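NADP-dependent alcohol dehydrogenase 6 (Saccharomyces cerevisiae, PDB 1PIW) reduces a broad range of aromatic and aliphatic aldehydes to the corresponding primary alcohols with NADPH, as a zinc-containing, medium-chain alcohol dehydrogenase that works as a homodimer. Local coordinates at residues A[235-241]-A[261-265]; A[168-172]-A[246-250]; A[19-23]-A[330-334]. One frame throughout, in Å; residues are numbered along the deposited sequence.

Contact 1 of 3, residues A[235-241]-A[261-265]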
ATOM      1  N   ASP A 235      20.116  11.416   1.320  1.00 63.40           N
ATOM      2  CA  ASP A 235      18.930  11.120   0.522  1.00 63.38           C
ATOM      3  C   ASP A 235      19.193   9.800  -0.178  1.00 62.39           C
ATOM      4  O   ASP A 235      19.568   9.760  -1.356  1.00 62.01           O
ATOM      5  CB  ASP A 235      18.642  12.209  -0.517  1.00 64.97           C
ATOM      6  CG  ASP A 235      17.183  12.197  -0.983  1.00 67.44           C
ATOM      7  OD1 ASP A 235      16.702  11.134  -1.442  1.00 68.22           O
ATOM      8  OD2 ASP A 235      16.510  13.248  -0.883  1.00 68.51           O
ATOM      9  N   TRP A 236      19.017   8.718   0.568  1.00 60.41           N
ATOM     10  CA  TRP A 236      19.244   7.397   0.023  1.00 59.68           C
ATOM     11  C   TRP A 236      18.132   7.028  -0.942  1.00 59.99           C
ATOM     12  O   TRP A 236      18.331   6.210  -1.838  1.00 59.27           O
ATOM     13  CB  TRP A 236      19.315   6.372   1.141  1.00 57.60           C
ATOM     14  CG  TRP A 236      18.067   6.294   1.933  1.00 54.69           C
ATOM     15  CD1 TRP A 236      17.592   7.224   2.809  1.00 53.20           C
ATOM     16  CD2 TRP A 236      17.133   5.212   1.944  1.00 52.45           C
ATOM     17  NE1 TRP A 236      16.423   6.787   3.374  1.00 51.52           N
ATOM     18  CE2 TRP A 236      16.117   5.551   2.862  1.00 52.57           C
ATOM     19  CE3 TRP A 236      17.057   3.988   1.269  1.00 49.22           C
ATOM     20  CZ2 TRP A 236      15.032   4.703   3.124  1.00 50.05           C
ATOM     21  CZ3 TRP A 236      15.988   3.153   1.527  1.00 47.76           C
ATOM     22  CH2 TRP A 236      14.988   3.513   2.449  1.00 48.54           C
ATOM     23  N   GLY A 237      16.956   7.620  -0.749  1.00 60.48           N
ATOM     24  CA  GLY A 237      15.854   7.337  -1.650  1.00 61.57           C
ATOM     25  C   GLY A 237      16.318   7.735  -3.036  1.00 61.96           C
ATOM     26  O   GLY A 237      16.171   6.997  -4.009  1.00 62.10           O
ATOM     27  N   GLU A 238      16.901   8.925  -3.100  1.00 62.63           N
ATOM     28  CA  GLU A 238      17.437   9.493  -4.326  1.00 62.59           C
ATOM     29  C   GLU A 238      18.521   8.577  -4.879  1.00 60.75           C
ATOM     30  O   GLU A 238      18.537   8.263  -6.068  1.00 58.57           O
ATOM     31  CB  GLU A 238      18.023  10.873  -4.008  1.00 66.27           C
ATOM     32  CG  GLU A 238      18.806  11.544  -5.116  1.00 71.63           C
ATOM     33  CD  GLU A 238      17.936  11.920  -6.287  1.00 75.66           C
ATOM     34  OE1 GLU A 238      16.848  12.492  -6.049  1.00 76.90           O
ATOM     35  OE2 GLU A 238      18.344  11.651  -7.441  1.00 78.14           O
ATOM     36  N   LYS A 239      19.416   8.137  -3.998  1.00 59.98           N
ATOM     37  CA  LYS A 239      20.525   7.279  -4.398  1.00 59.43           C
ATOM     38  C   LYS A 239      20.185   5.843  -4.781  1.00 58.07           C
ATOM     39  O   LYS A 239      20.755   5.315  -5.732  1.00 57.47           O
ATOM     40  CB  LYS A 239      21.604   7.258  -3.315  1.00 60.24           C
ATOM     41  CG  LYS A 239      22.801   6.380  -3.688  1.00 61.55           C
ATOM     42  CD  LYS A 239      23.923   6.464  -2.664  1.00 63.36           C
ATOM     43  CE  LYS A 239      24.500   7.865  -2.576  1.00 62.91           C
ATOM     44  NZ  LYS A 239      25.624   7.918  -1.607  1.00 64.12           N
ATOM     45  N   TYR A 240      19.284   5.200  -4.043  1.00 57.55           N
ATOM     46  CA  TYR A 240      18.915   3.818  -4.356  1.00 55.49           C
ATOM     47  C   TYR A 240      17.638   3.731  -5.177  1.00 55.74           C
ATOM     48  O   TYR A 240      17.041   2.666  -5.341  1.00 55.52           O
ATOM     49  CB  TYR A 240      18.815   2.993  -3.076  1.00 51.99           C
ATOM     50  CG  TYR A 240      20.173   2.756  -2.476  1.00 49.60           C
ATOM     51  CD1 TYR A 240      20.811   3.741  -1.721  1.00 49.59           C
ATOM     52  CD2 TYR A 240      20.865   1.582  -2.742  1.00 49.54           C
ATOM     53  CE1 TYR A 240      22.116   3.559  -1.248  1.00 49.50           C
ATOM     54  CE2 TYR A 240      22.165   1.387  -2.279  1.00 50.45           C
ATOM     55  CZ  TYR A 240      22.785   2.377  -1.535  1.00 50.56           C
ATOM     56  OH  TYR A 240      24.073   2.171  -1.099  1.00 50.28           O
ATOM     57  N   PHE A 241      17.254   4.882  -5.712  1.00 55.37           N
ATOM     58  CA  PHE A 241      16.089   5.034  -6.562  1.00 54.81           C
ATOM     59  C   PHE A 241      15.749   3.754  -7.335  1.00 54.68           C
ATOM     60  O   PHE A 241      16.640   3.068  -7.831  1.00 54.72           O
ATOM     61  CB  PHE A 241      16.366   6.175  -7.543  1.00 54.05           C
ATOM     62  CG  PHE A 241      15.239   6.461  -8.478  1.00 54.27           C
ATOM     63  CD1 PHE A 241      14.274   7.409  -8.153  1.00 53.59           C
ATOM     64  CD2 PHE A 241      15.131   5.770  -9.687  1.00 53.15           C
ATOM     65  CE1 PHE A 241      13.216   7.667  -9.017  1.00 53.47           C
ATOM     66  CE2 PHE A 241      14.078   6.019 -10.557  1.00 52.13           C
ATOM     67  CZ  PHE A 241      13.118   6.969 -10.225  1.00 52.97           C
ATOM     68  N   ILE A 261      11.032   9.929   1.562  1.00 56.48           N
ATOM     69  CA  ILE A 261      12.156   9.553   0.722  1.00 53.73           C
ATOM     70  C   ILE A 261      12.030   8.093   0.331  1.00 51.30           C
ATOM     71  O   ILE A 261      12.061   7.748  -0.847  1.00 50.64           O
ATOM     72  CB  ILE A 261      13.496   9.737   1.470  1.00 53.75           C
ATOM     73  CG1 ILE A 261      13.529  11.107   2.137  1.00 53.85           C
ATOM     74  CG2 ILE A 261      14.672   9.611   0.500  1.00 52.90           C
ATOM     75  CD1 ILE A 261      14.748  11.329   2.994  1.00 55.98           C
ATOM     76  N   MET A 262      11.856   7.246   1.336  1.00 48.46           N
ATOM     77  CA  MET A 262      11.771   5.812   1.126  1.00 46.79           C
ATOM     78  C   MET A 262      11.129   5.375  -0.189  1.00 47.58           C
ATOM     79  O   MET A 262      11.662   4.511  -0.897  1.00 48.20           O
ATOM     80  CB  MET A 262      11.041   5.162   2.291  1.00 44.25           C
ATOM     81  CG  MET A 262      11.422   3.728   2.482  1.00 42.00           C
ATOM     82  SD  MET A 262      10.457   2.986   3.771  1.00 45.50           S
ATOM     83  CE  MET A 262      11.213   3.642   5.272  1.00 40.46           C
ATOM     84  N   PRO A 263       9.979   5.965  -0.543  1.00 47.65           N
ATOM     85  CA  PRO A 263       9.305   5.589  -1.791  1.00 47.01           C
ATOM     86  C   PRO A 263      10.194   5.554  -3.040  1.00 46.54           C
ATOM     87  O   PRO A 263      10.076   4.650  -3.868  1.00 45.30           O
ATOM     88  CB  PRO A 263       8.189   6.613  -1.880  1.00 47.26           C
ATOM     89  CG  PRO A 263       7.810   6.785  -0.415  1.00 46.96           C
ATOM     90  CD  PRO A 263       9.166   6.925   0.227  1.00 47.49           C
ATOM     91  N   LYS A 264      11.086   6.534  -3.163  1.00 46.74           N
ATOM     92  CA  LYS A 264      12.003   6.619  -4.301  1.00 46.26           C
ATOM     93  C   LYS A 264      12.773   5.322  -4.577  1.00 45.72           C
ATOM     94  O   LYS A 264      12.954   4.942  -5.733  1.00 46.13           O
ATOM     95  CB  LYS A 264      13.040   7.722  -4.088  1.00 47.58           C
ATOM     96  CG  LYS A 264      12.534   9.146  -3.979  1.00 48.38           C
ATOM     97  CD  LYS A 264      13.750  10.081  -3.998  1.00 51.38           C
ATOM     98  CE  LYS A 264      13.381  11.551  -3.863  1.00 53.33           C
ATOM     99  NZ  LYS A 264      12.809  11.870  -2.522  1.00 55.56           N
ATOM    100  N   ALA A 265      13.250   4.660  -3.525  1.00 43.84           N
ATOM    101  CA  ALA A 265      14.013   3.430  -3.701  1.00 43.68           C
ATOM    102  C   ALA A 265      13.117   2.266  -4.064  1.00 45.06           C
ATOM    103  O   ALA A 265      13.603   1.149  -4.283  1.00 44.86           O
ATOM    104  CB  ALA A 265      14.768   3.098  -2.443  1.00 41.74           C
TER
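Ile261 enters the contact first, its CA-to-CB bond directed at the short helix 236-239. Ile261 CG2 lies 3.3 Å from Gly237 N and 4.4 Å from Trp236 CD1. The lack of a side chain at Gly237 permits this: an ideal CB there would fall 2.3 Å from Ile261 CG2, a clash. Met262 follows, with its CG 3.6 Å from Trp236 CH2; Phe244 and Ile209 of the neighbouring strands also touch the indole. Lys264 lays its aliphatic chain along the start of the helix: its CB is 3.2 Å from Gly237 O and its CD 3.5 Å from Glu238 N. Asp235, at the N-cap position, accepts from Glu238 N through OD1 (2.8 Å), although the position of this oxygen is less certain. Lys264 NZ stays 4.1 Å from Asp235 OD1, beyond salt-bridge range. Ala265 closes the segment, its CB 4.2 Å from Trp236 CZ3 and 4.1 Å from Tyr240 CB. Two CA-H...O contacts join the backbones here, Ala265 CA to Tyr240 O (3.5 Å) and Phe241 CA to Lys264 O (3.2 Å). Both segments belong to the Rossmann-type coenzyme domain, at its periphery, and Phe241 also packs on Arg105 of the second subunit. No conventional hydrogen bond crosses between the segments; Lys264 and Ala265 form backbone hydrogen bonds with residues 242-244 instead. The chemistry of the 485 Å² buried here therefore implies close packing of carbon side chains against the backbone at Gly237, plus apolar contacts round Trp236.

Contact 2 of 3, residues A[168-172]-A[246-250]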
ATOM      1  N   VAL A 168       7.956 -10.483  10.888  1.00 28.32           N
ATOM      2  CA  VAL A 168       8.612 -10.067   9.635  1.00 27.67           C
ATOM      3  C   VAL A 168       8.288 -11.100   8.593  1.00 28.37           C
ATOM      4  O   VAL A 168       8.189 -10.803   7.406  1.00 28.87           O
ATOM      5  CB  VAL A 168      10.138 -10.105   9.670  1.00 25.41           C
ATOM      6  CG1 VAL A 168      10.684  -8.889   8.964  1.00 23.40           C
ATOM      7  CG2 VAL A 168      10.642 -10.255  11.084  1.00 28.77           C
ATOM      8  N   TYR A 169       8.154 -12.336   9.045  1.00 29.55           N
ATOM      9  CA  TYR A 169       7.876 -13.410   8.124  1.00 31.17           C
ATOM     10  C   TYR A 169       6.555 -13.232   7.408  1.00 29.21           C
ATOM     11  O   TYR A 169       6.491 -13.364   6.195  1.00 27.15           O
ATOM     12  CB  TYR A 169       7.915 -14.763   8.834  1.00 33.19           C
ATOM     13  CG  TYR A 169       7.617 -15.902   7.894  1.00 34.20           C
ATOM     14  CD1 TYR A 169       8.335 -16.051   6.705  1.00 34.10           C
ATOM     15  CD2 TYR A 169       6.605 -16.810   8.170  1.00 34.52           C
ATOM     16  CE1 TYR A 169       8.048 -17.074   5.812  1.00 34.07           C
ATOM     17  CE2 TYR A 169       6.306 -17.839   7.282  1.00 36.53           C
ATOM     18  CZ  TYR A 169       7.030 -17.964   6.105  1.00 34.81           C
ATOM     19  OH  TYR A 169       6.715 -18.966   5.224  1.00 30.96           O
ATOM     20  N   SER A 170       5.506 -12.913   8.151  1.00 28.84           N
ATOM     21  CA  SER A 170       4.203 -12.740   7.532  1.00 31.73           C
ATOM     22  C   SER A 170       4.224 -11.699   6.407  1.00 33.79           C
ATOM     23  O   SER A 170       3.804 -11.985   5.283  1.00 34.56           O
ATOM     24  CB  SER A 170       3.159 -12.364   8.577  1.00 30.91           C
ATOM     25  OG  SER A 170       1.880 -12.772   8.144  1.00 28.99           O
ATOM     26  N   PRO A 171       4.710 -10.480   6.683  1.00 34.74           N
ATOM     27  CA  PRO A 171       4.730  -9.499   5.593  1.00 34.98           C
ATOM     28  C   PRO A 171       5.635  -9.916   4.430  1.00 34.62           C
ATOM     29  O   PRO A 171       5.303  -9.693   3.259  1.00 34.26           O
ATOM     30  CB  PRO A 171       5.207  -8.219   6.282  1.00 33.48           C
ATOM     31  CG  PRO A 171       6.025  -8.726   7.414  1.00 34.46           C
ATOM     32  CD  PRO A 171       5.204  -9.879   7.932  1.00 35.09           C
ATOM     33  N   LEU A 172       6.771 -10.530   4.749  1.00 34.29           N
ATOM     34  CA  LEU A 172       7.695 -10.956   3.703  1.00 33.36           C
ATOM     35  C   LEU A 172       7.023 -11.912   2.724  1.00 33.00           C
ATOM     36  O   LEU A 172       6.986 -11.632   1.533  1.00 33.47           O
ATOM     37  CB  LEU A 172       8.942 -11.596   4.312  1.00 31.44           C
ATOM     38  CG  LEU A 172       9.944 -10.611   4.918  1.00 28.53           C
ATOM     39  CD1 LEU A 172      11.153 -11.367   5.461  1.00 26.64           C
ATOM     40  CD2 LEU A 172      10.360  -9.614   3.859  1.00 25.73           C
ATOM     41  N   LEU A 246      10.186  -4.779  -1.957  1.00 45.28           N
ATOM     42  CA  LEU A 246       9.514  -4.717  -0.673  1.00 42.25           C
ATOM     43  C   LEU A 246      10.449  -4.215   0.420  1.00 41.30           C
ATOM     44  O   LEU A 246      11.625  -4.568   0.445  1.00 41.90           O
ATOM     45  CB  LEU A 246       9.030  -6.115  -0.317  1.00 40.92           C
ATOM     46  CG  LEU A 246       8.688  -6.374   1.139  1.00 40.54           C
ATOM     47  CD1 LEU A 246       7.335  -5.783   1.423  1.00 41.40           C
ATOM     48  CD2 LEU A 246       8.692  -7.861   1.415  1.00 40.88           C
ATOM     49  N   ILE A 247       9.925  -3.385   1.314  1.00 39.37           N
ATOM     50  CA  ILE A 247      10.702  -2.871   2.433  1.00 39.18           C
ATOM     51  C   ILE A 247       9.856  -3.055   3.685  1.00 41.05           C
ATOM     52  O   ILE A 247       8.682  -2.683   3.706  1.00 42.21           O
ATOM     53  CB  ILE A 247      11.025  -1.372   2.283  1.00 37.39           C
ATOM     54  CG1 ILE A 247      12.153  -1.175   1.286  1.00 36.64           C
ATOM     55  CG2 ILE A 247      11.437  -0.785   3.618  1.00 37.12           C
ATOM     56  CD1 ILE A 247      12.591   0.268   1.169  1.00 36.38           C
ATOM     57  N   VAL A 248      10.446  -3.638   4.722  1.00 41.20           N
ATOM     58  CA  VAL A 248       9.734  -3.859   5.972  1.00 42.36           C
ATOM     59  C   VAL A 248      10.354  -2.960   7.028  1.00 45.10           C
ATOM     60  O   VAL A 248      11.557  -3.017   7.262  1.00 46.96           O
ATOM     61  CB  VAL A 248       9.842  -5.334   6.436  1.00 39.97           C
ATOM     62  CG1 VAL A 248       9.154  -5.523   7.755  1.00 37.62           C
ATOM     63  CG2 VAL A 248       9.214  -6.242   5.419  1.00 39.81           C
ATOM     64  N   VAL A 249       9.536  -2.119   7.654  1.00 47.26           N
ATOM     65  CA  VAL A 249      10.029  -1.221   8.689  1.00 48.22           C
ATOM     66  C   VAL A 249       9.822  -1.886  10.040  1.00 48.85           C
ATOM     67  O   VAL A 249       8.693  -2.172  10.429  1.00 48.24           O
ATOM     68  CB  VAL A 249       9.291   0.125   8.661  1.00 48.54           C
ATOM     69  CG1 VAL A 249       9.905   1.078   9.682  1.00 47.60           C
ATOM     70  CG2 VAL A 249       9.370   0.719   7.266  1.00 47.34           C
ATOM     71  N   CYS A 250      10.929  -2.114  10.745  1.00 49.84           N
ATOM     72  CA  CYS A 250      10.922  -2.785  12.033  1.00 50.93           C
ATOM     73  C   CYS A 250      11.433  -1.947  13.183  1.00 49.96           C
ATOM     74  O   CYS A 250      11.751  -2.484  14.244  1.00 51.15           O
ATOM     75  CB  CYS A 250      11.768  -4.045  11.940  1.00 53.92           C
ATOM     76  SG  CYS A 250      11.367  -5.071  10.511  1.00 62.62           S
TER
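Apolar side-chain packing makes up this buried contact. The closest pair is Leu172 CD2 with Leu246 CD2, 3.4 Å apart; the same Leu172 CD2 also reaches Val248 CG2 at 3.9 Å. At the middle of the strand segment, Val168 CG1 meets Val248 CG1 at 3.9 Å, while Pro171 CG is a looser neighbour of Val248 CG1 at 4.5 Å. Leu246, Val248 and Cys250 all direct their CA-to-CB bonds at the helix, whereas Ile247 faces away, the alternation expected of a strand. Helix 161-174 thus packs on one face of the parallel Rossmann sheet, where 244-249 lies between strands 182-186 and 270-274. The axes of the two short segments come within 9.5 Å and run nearly antiparallel, at 156°. A sulfur contact extends the packing to the coenzyme site: Val168 CG1 lies 4.2 Å from Cys250 SG. Cys250 belongs to the NADP pocket and touches the bound coenzyme, and both Val168 and Cys250 pack on Ile191, another NADP-binding residue.

Contact 3 of 3, residues A[19-23]-A[330-334]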
ATOM      1  N   LYS A  19      11.466  -1.178  35.233  1.00 45.66           N
ATOM      2  CA  LYS A  19      12.724  -1.905  35.098  1.00 44.80           C
ATOM      3  C   LYS A  19      13.026  -2.836  36.260  1.00 44.73           C
ATOM      4  O   LYS A  19      14.087  -3.451  36.286  1.00 44.30           O
ATOM      5  CB  LYS A  19      13.898  -0.951  34.935  1.00 44.07           C
ATOM      6  CG  LYS A  19      13.910  -0.168  33.649  1.00 44.19           C
ATOM      7  CD  LYS A  19      15.168   0.668  33.607  1.00 43.86           C
ATOM      8  CE  LYS A  19      15.146   1.651  32.470  1.00 45.17           C
ATOM      9  NZ  LYS A  19      16.356   2.504  32.519  1.00 45.76           N
ATOM     10  N   ASN A  20      12.111  -2.946  37.220  1.00 44.64           N
ATOM     11  CA  ASN A  20      12.346  -3.834  38.354  1.00 44.22           C
ATOM     12  C   ASN A  20      11.173  -4.731  38.692  1.00 44.79           C
ATOM     13  O   ASN A  20      10.610  -4.655  39.788  1.00 45.65           O
ATOM     14  CB  ASN A  20      12.755  -3.042  39.596  1.00 41.84           C
ATOM     15  CG  ASN A  20      14.137  -2.449  39.473  1.00 39.75           C
ATOM     16  OD1 ASN A  20      14.286  -1.250  39.279  1.00 39.35           O
ATOM     17  ND2 ASN A  20      15.157  -3.292  39.568  1.00 37.75           N
ATOM     18  N   PRO A  21      10.787  -5.602  37.749  1.00 44.43           N
ATOM     19  CA  PRO A  21       9.671  -6.531  37.945  1.00 43.16           C
ATOM     20  C   PRO A  21       9.957  -7.398  39.162  1.00 41.89           C
ATOM     21  O   PRO A  21      11.111  -7.726  39.443  1.00 41.18           O
ATOM     22  CB  PRO A  21       9.668  -7.336  36.653  1.00 43.78           C
ATOM     23  CG  PRO A  21      10.178  -6.359  35.653  1.00 44.59           C
ATOM     24  CD  PRO A  21      11.322  -5.709  36.383  1.00 43.91           C
ATOM     25  N   LYS A  22       8.906  -7.771  39.879  1.00 41.35           N
ATOM     26  CA  LYS A  22       9.073  -8.585  41.074  1.00 40.69           C
ATOM     27  C   LYS A  22       8.399  -9.933  40.958  1.00 39.24           C
ATOM     28  O   LYS A  22       7.314 -10.043  40.386  1.00 38.71           O
ATOM     29  CB  LYS A  22       8.516  -7.845  42.289  1.00 41.76           C
ATOM     30  CG  LYS A  22       9.149  -6.477  42.520  1.00 43.95           C
ATOM     31  CD  LYS A  22      10.650  -6.607  42.674  1.00 44.06           C
ATOM     32  CE  LYS A  22      11.292  -5.299  43.046  1.00 44.00           C
ATOM     33  NZ  LYS A  22      12.724  -5.534  43.377  1.00 45.77           N
ATOM     34  N   LYS A  23       9.051 -10.956  41.503  1.00 38.08           N
ATOM     35  CA  LYS A  23       8.498 -12.297  41.475  1.00 38.72           C
ATOM     36  C   LYS A  23       7.119 -12.254  42.150  1.00 40.32           C
ATOM     37  O   LYS A  23       6.953 -11.703  43.244  1.00 39.74           O
ATOM     38  CB  LYS A  23       9.434 -13.274  42.185  1.00 37.89           C
ATOM     39  CG  LYS A  23       8.876 -14.679  42.250  1.00 41.02           C
ATOM     40  CD  LYS A  23       9.820 -15.717  41.672  1.00 43.01           C
ATOM     41  CE  LYS A  23      10.849 -16.183  42.683  1.00 43.72           C
ATOM     42  NZ  LYS A  23      11.628 -17.340  42.143  1.00 44.75           N
ATOM     43  N   GLU A 330      14.156 -11.731  38.830  1.00 49.00           N
ATOM     44  CA  GLU A 330      14.203 -10.282  38.912  1.00 49.30           C
ATOM     45  C   GLU A 330      15.471  -9.677  38.339  1.00 48.51           C
ATOM     46  O   GLU A 330      15.411  -8.695  37.602  1.00 48.70           O
ATOM     47  CB  GLU A 330      14.007  -9.848  40.358  1.00 50.84           C
ATOM     48  CG  GLU A 330      12.571  -9.989  40.805  1.00 52.29           C
ATOM     49  CD  GLU A 330      12.449 -10.206  42.281  1.00 53.26           C
ATOM     50  OE1 GLU A 330      12.890 -11.274  42.761  1.00 55.41           O
ATOM     51  OE2 GLU A 330      11.914  -9.309  42.960  1.00 53.90           O
ATOM     52  N   ALA A 331      16.616 -10.269  38.658  1.00 47.88           N
ATOM     53  CA  ALA A 331      17.883  -9.752  38.167  1.00 46.45           C
ATOM     54  C   ALA A 331      18.040  -9.889  36.658  1.00 46.05           C
ATOM     55  O   ALA A 331      18.559  -8.990  35.999  1.00 47.35           O
ATOM     56  CB  ALA A 331      19.010 -10.446  38.864  1.00 47.15           C
ATOM     57  N   GLY A 332      17.592 -11.007  36.105  1.00 44.96           N
ATOM     58  CA  GLY A 332      17.719 -11.202  34.669  1.00 44.70           C
ATOM     59  C   GLY A 332      16.823 -10.298  33.836  1.00 43.51           C
ATOM     60  O   GLY A 332      17.264  -9.675  32.861  1.00 42.80           O
ATOM     61  N   VAL A 333      15.553 -10.234  34.216  1.00 41.65           N
ATOM     62  CA  VAL A 333      14.598  -9.417  33.500  1.00 39.93           C
ATOM     63  C   VAL A 333      14.979  -7.964  33.656  1.00 40.03           C
ATOM     64  O   VAL A 333      14.674  -7.150  32.793  1.00 39.07           O
ATOM     65  CB  VAL A 333      13.162  -9.644  34.017  1.00 38.97           C
ATOM     66  CG1 VAL A 333      12.189  -8.776  33.246  1.00 38.24           C
ATOM     67  CG2 VAL A 333      12.788 -11.107  33.862  1.00 36.81           C
ATOM     68  N   HIS A 334      15.657  -7.638  34.753  1.00 41.62           N
ATOM     69  CA  HIS A 334      16.089  -6.260  34.981  1.00 43.87           C
ATOM     70  C   HIS A 334      17.113  -5.895  33.926  1.00 43.40           C
ATOM     71  O   HIS A 334      16.986  -4.874  33.241  1.00 40.65           O
ATOM     72  CB  HIS A 334      16.739  -6.094  36.354  1.00 47.38           C
ATOM     73  CG  HIS A 334      17.364  -4.746  36.558  1.00 51.78           C
ATOM     74  ND1 HIS A 334      16.620  -3.603  36.761  1.00 54.61           N
ATOM     75  CD2 HIS A 334      18.656  -4.345  36.506  1.00 53.74           C
ATOM     76  CE1 HIS A 334      17.426  -2.557  36.820  1.00 55.26           C
ATOM     77  NE2 HIS A 334      18.668  -2.980  36.666  1.00 54.32           N
TER
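His334 brings its imidazole up beside the 19-20 backbone and overlaps Lys19 and Asn20. His334 ND1 donates a hydrogen bond to Lys19 O at 2.6 Å, with an N-H...O angle of 155°; the carbonyl meets the ring edge, near the ring plane. Asn20 ND2 also comes within 3.2 Å of His334 ND1, but the angle is too poor for a hydrogen bond. One turn earlier on the helix, Glu330 lies along the 21-23 backbone: its CG is 3.0 Å from Pro21 O, its CD 3.6 Å from Lys23 N. Glu330 OE2 is 3.0 Å from Lys22 CD and forms a long salt bridge of 3.9 Å with Lys22 NZ. The helix bond from His334 N to Glu330 O (3.0 Å) reflects the one-turn spacing that places these two residues against the extended chain at separate points. The contact joins the first turn of helix 330-342 to the approach and start of strand 22-26, an edge strand, within this chain, of the three-stranded antiparallel sheet with 7-12 and 64-65; it lies across the chain's centre from the Rossmann-type sheet contact at 246-250. Between the polar ends, Pro21 CG packs 4.0 Å from Val333 CG1, and Ile10 of strand 7-12 touches both residues. The remaining lysine ammonium groups find partners beyond the two segments: Lys19 NZ forms salt bridges with Glu338 and Glu341 farther along the same helix, and Lys23 NZ pairs with Glu357, while Lys23 also makes a cation-pi interaction with Phe358.

Overall arrangement
Contacts 1 and 2 form a continuous patch of the Rossmann-type domain: their centres are 18 Å apart, yet Met262 CG meets Ile247 CD1 at 3.9 Å and Trp236 CH2 meets the same Ile247 CD1 at 4.2 Å. Strand 244-249 therefore has contact 2 on one face and residues of contact 1 on the other. Contact 2 lies nearer the coenzyme, the Cys250 side chain being about 5 Å from NADP against about 9 Å for Met262. Contact 3 stands apart, its centre 32 Å from that of contact 2 and 43 Å from that of contact 1; there the Val333 side chain is about 12 Å from that of the zinc ligand Cys46. In sequence, contact 3 encloses both others.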